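Local atomic coordinates of extracellular solute-binding protein (Bordetella parapertussis, PDB entry 3PU5), a protein that probably binds a small solute, perhaps a polyamine, outside the cytoplasmic membrane and delivers it to an ABC-type transporter. Residues A80-K85 with L254-M259. Sequence-based numbering, arbitrary orientation.
Sequences AQVDEK and LAKAFM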
loop_
_atom_site.group_PDB
_atom_site.type_symbol
_atom_site.label_atom_id
_atom_site.label_comp_id
_atom_site.label_asym_id
_atom_site.label_seq_id
_atom_site.Cartn_x
_atom_site.Cartn_y
_atom_site.Cartn_z
ATOM N N ALA A 80 -10.893 -16.649 -8.970
ATOM C CA ALA A 80 -12.300 -17.007 -8.833
ATOM C C ALA A 80 -13.120 -15.839 -8.300
ATOM O O ALA A 80 -12.620 -15.008 -7.542
ATOM C CB ALA A 80 -12.462 -18.234 -7.935
ATOM N N GLN A 81 -14.384 -15.781 -8.697
ATOM C CA GLN A 81 -15.297 -14.773 -8.169
ATOM C C GLN A 81 -15.525 -14.976 -6.670
ATOM O O GLN A 81 -15.639 -16.106 -6.194
ATOM C CB GLN A 81 -16.634 -14.805 -8.925
ATOM C CG GLN A 81 -17.386 -16.138 -8.799
ATOM C CD GLN A 81 -18.626 -16.221 -9.689
ATOM O OE1 GLN A 81 -19.657 -15.589 -9.413
ATOM N NE2 GLN A 81 -18.535 -17.016 -10.756
ATOM N N VAL A 82 -15.568 -13.879 -5.927
ATOM C CA VAL A 82 -15.867 -13.935 -4.507
ATOM C C VAL A 82 -16.811 -12.798 -4.143
ATOM O O VAL A 82 -16.768 -11.725 -4.748
ATOM C CB VAL A 82 -14.591 -13.839 -3.626
ATOM C CG1 VAL A 82 -13.741 -15.104 -3.749
ATOM C CG2 VAL A 82 -13.772 -12.596 -3.976
ATOM N N ASP A 83 -17.662 -13.037 -3.153
ATOM C CA ASP A 83 -18.553 -12.002 -2.652
ATOM C C ASP A 83 -18.958 -12.282 -1.212
ATOM O O ASP A 83 -18.456 -13.212 -0.577
ATOM C CB ASP A 83 -19.798 -11.863 -3.546
ATOM C CG ASP A 83 -20.609 -13.144 -3.636
ATOM O OD1 ASP A 83 -20.660 -13.906 -2.648
ATOM O OD2 ASP A 83 -21.212 -13.386 -4.702
ATOM N N GLU A 84 -19.878 -11.471 -0.705
ATOM C CA GLU A 84 -20.313 -11.564 0.684
ATOM C C GLU A 84 -20.977 -12.895 1.043
ATOM O O GLU A 84 -21.009 -13.273 2.212
ATOM C CB GLU A 84 -21.225 -10.379 1.009
ATOM C CG GLU A 84 -20.517 -9.057 0.731
ATOM C CD GLU A 84 -21.452 -7.873 0.621
ATOM O OE1 GLU A 84 -22.654 -8.014 0.955
ATOM O OE2 GLU A 84 -20.969 -6.795 0.201
ATOM N N LYS A 85 -21.502 -13.601 0.046
ATOM C CA LYS A 85 -22.070 -14.926 0.281
ATOM C C LYS A 85 -20.963 -15.921 0.591
ATOM O O LYS A 85 -21.022 -16.638 1.592
ATOM C CB LYS A 85 -22.853 -15.417 -0.940
ATOM C CG LYS A 85 -24.212 -14.766 -1.132
ATOM C CD LYS A 85 -24.202 -13.718 -2.239
ATOM C CE LYS A 85 -23.603 -12.395 -1.780
ATOM N NZ LYS A 85 -23.859 -11.283 -2.754
ATOM N N LEU A 254 -11.631 -24.064 0.596
ATOM C CA LEU A 254 -10.667 -23.810 1.666
ATOM C C LEU A 254 -10.025 -22.422 1.501
ATOM O O LEU A 254 -9.821 -21.704 2.473
ATOM C CB LEU A 254 -9.589 -24.892 1.684
ATOM C CG LEU A 254 -10.106 -26.327 1.800
ATOM C CD1 LEU A 254 -8.960 -27.297 2.073
ATOM C CD2 LEU A 254 -11.148 -26.412 2.900
ATOM N N ALA A 255 -9.705 -22.065 0.262
ATOM C CA ALA A 255 -9.124 -20.760 -0.052
ATOM C C ALA A 255 -10.060 -19.616 0.351
ATOM O O ALA A 255 -9.621 -18.635 0.957
ATOM C CB ALA A 255 -8.784 -20.680 -1.534
ATOM N N LYS A 256 -11.348 -19.747 0.026
ATOM C CA LYS A 256 -12.344 -18.747 0.419
ATOM C C LYS A 256 -12.439 -18.672 1.941
ATOM O O LYS A 256 -12.642 -17.597 2.515
ATOM C CB LYS A 256 -13.717 -19.069 -0.186
ATOM C CG LYS A 256 -13.807 -18.854 -1.700
ATOM C CD LYS A 256 -15.146 -19.369 -2.254
ATOM C CE LYS A 256 -15.226 -19.216 -3.754
ATOM N NZ LYS A 256 -16.477 -19.836 -4.288
ATOM N N ALA A 257 -12.295 -19.821 2.589
ATOM C CA ALA A 257 -12.330 -19.883 4.041
ATOM C C ALA A 257 -11.129 -19.160 4.636
ATOM O O ALA A 257 -11.269 -18.393 5.595
ATOM C CB ALA A 257 -12.379 -21.326 4.512
ATOM N N PHE A 258 -9.949 -19.387 4.067
ATOM C CA PHE A 258 -8.782 -18.637 4.519
ATOM C C PHE A 258 -8.961 -17.132 4.280
ATOM O O PHE A 258 -8.684 -16.306 5.164
ATOM C CB PHE A 258 -7.487 -19.122 3.843
ATOM C CG PHE A 258 -6.292 -18.300 4.218
ATOM C CD1 PHE A 258 -5.662 -18.486 5.440
ATOM C CD2 PHE A 258 -5.831 -17.293 3.379
ATOM C CE1 PHE A 258 -4.572 -17.690 5.811
ATOM C CE2 PHE A 258 -4.736 -16.503 3.737
ATOM C CZ PHE A 258 -4.110 -16.700 4.953
HETATM N N MSE A 259 -9.412 -16.767 3.086
HETATM C CA MSE A 259 -9.587 -15.352 2.773
HETATM C C MSE A 259 -10.586 -14.721 3.742
HETATM O O MSE A 259 -10.388 -13.609 4.224
HETATM C CB MSE A 259 -10.065 -15.181 1.336
HETATM C CG MSE A 259 -10.169 -13.738 0.879
HETATM SE SE MSE A 259 -10.531 -13.656 -1.058
HETATM C CE MSE A 259 -10.605 -11.707 -1.252
HETATM O O HOH W 1 -18.271 -16.956 -4.742
#
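V82 is received by two side chains one helical turn apart, K256 and M259, and the way it splits its two methyls between them illustrates how an irregular segment can pack on a helix without a direct hydrogen bond. One branch, CG1, faces the aliphatic part of the lysine, coming within 4.3 Å of K256 CG. The other, CG2, meets the end of the selenomethionine at the same separation, 4.3 Å from M259 CE. M259 reaches that point fully stretched, with CG anti to the backbone N (chi1 -175°) and the chain extended through SE, a conformation that carries its terminal methyl out to the valine. K256 is likewise extended beyond CG, but it passes V82 CG1 and slants across the loop towards Q81, where its CE lies 4.0 Å from Q81 O. The polar end of the lysine is linked to that carbonyl through a water, which donates to Q81 O at 3.1 Å and accepts a weak bond from K256 NZ at 3.4 Å. The lysine thus does two jobs: its methylenes lie against one methyl of the valine, while its ammonium group reaches the water. Beyond V82 the chain turns at D83, whose OD1 accepts from K85 N (2.8 Å) in an Asx turn. V246 of strand 238-246 touches both V82 and K256, and its backbone is hydrogen-bonded to A80. Segment 80-85, in the loop after helix 67-75, and helix 252-262 are thereby joined beside this strand in one lobe of the two-lobed periplasmic binding protein fold.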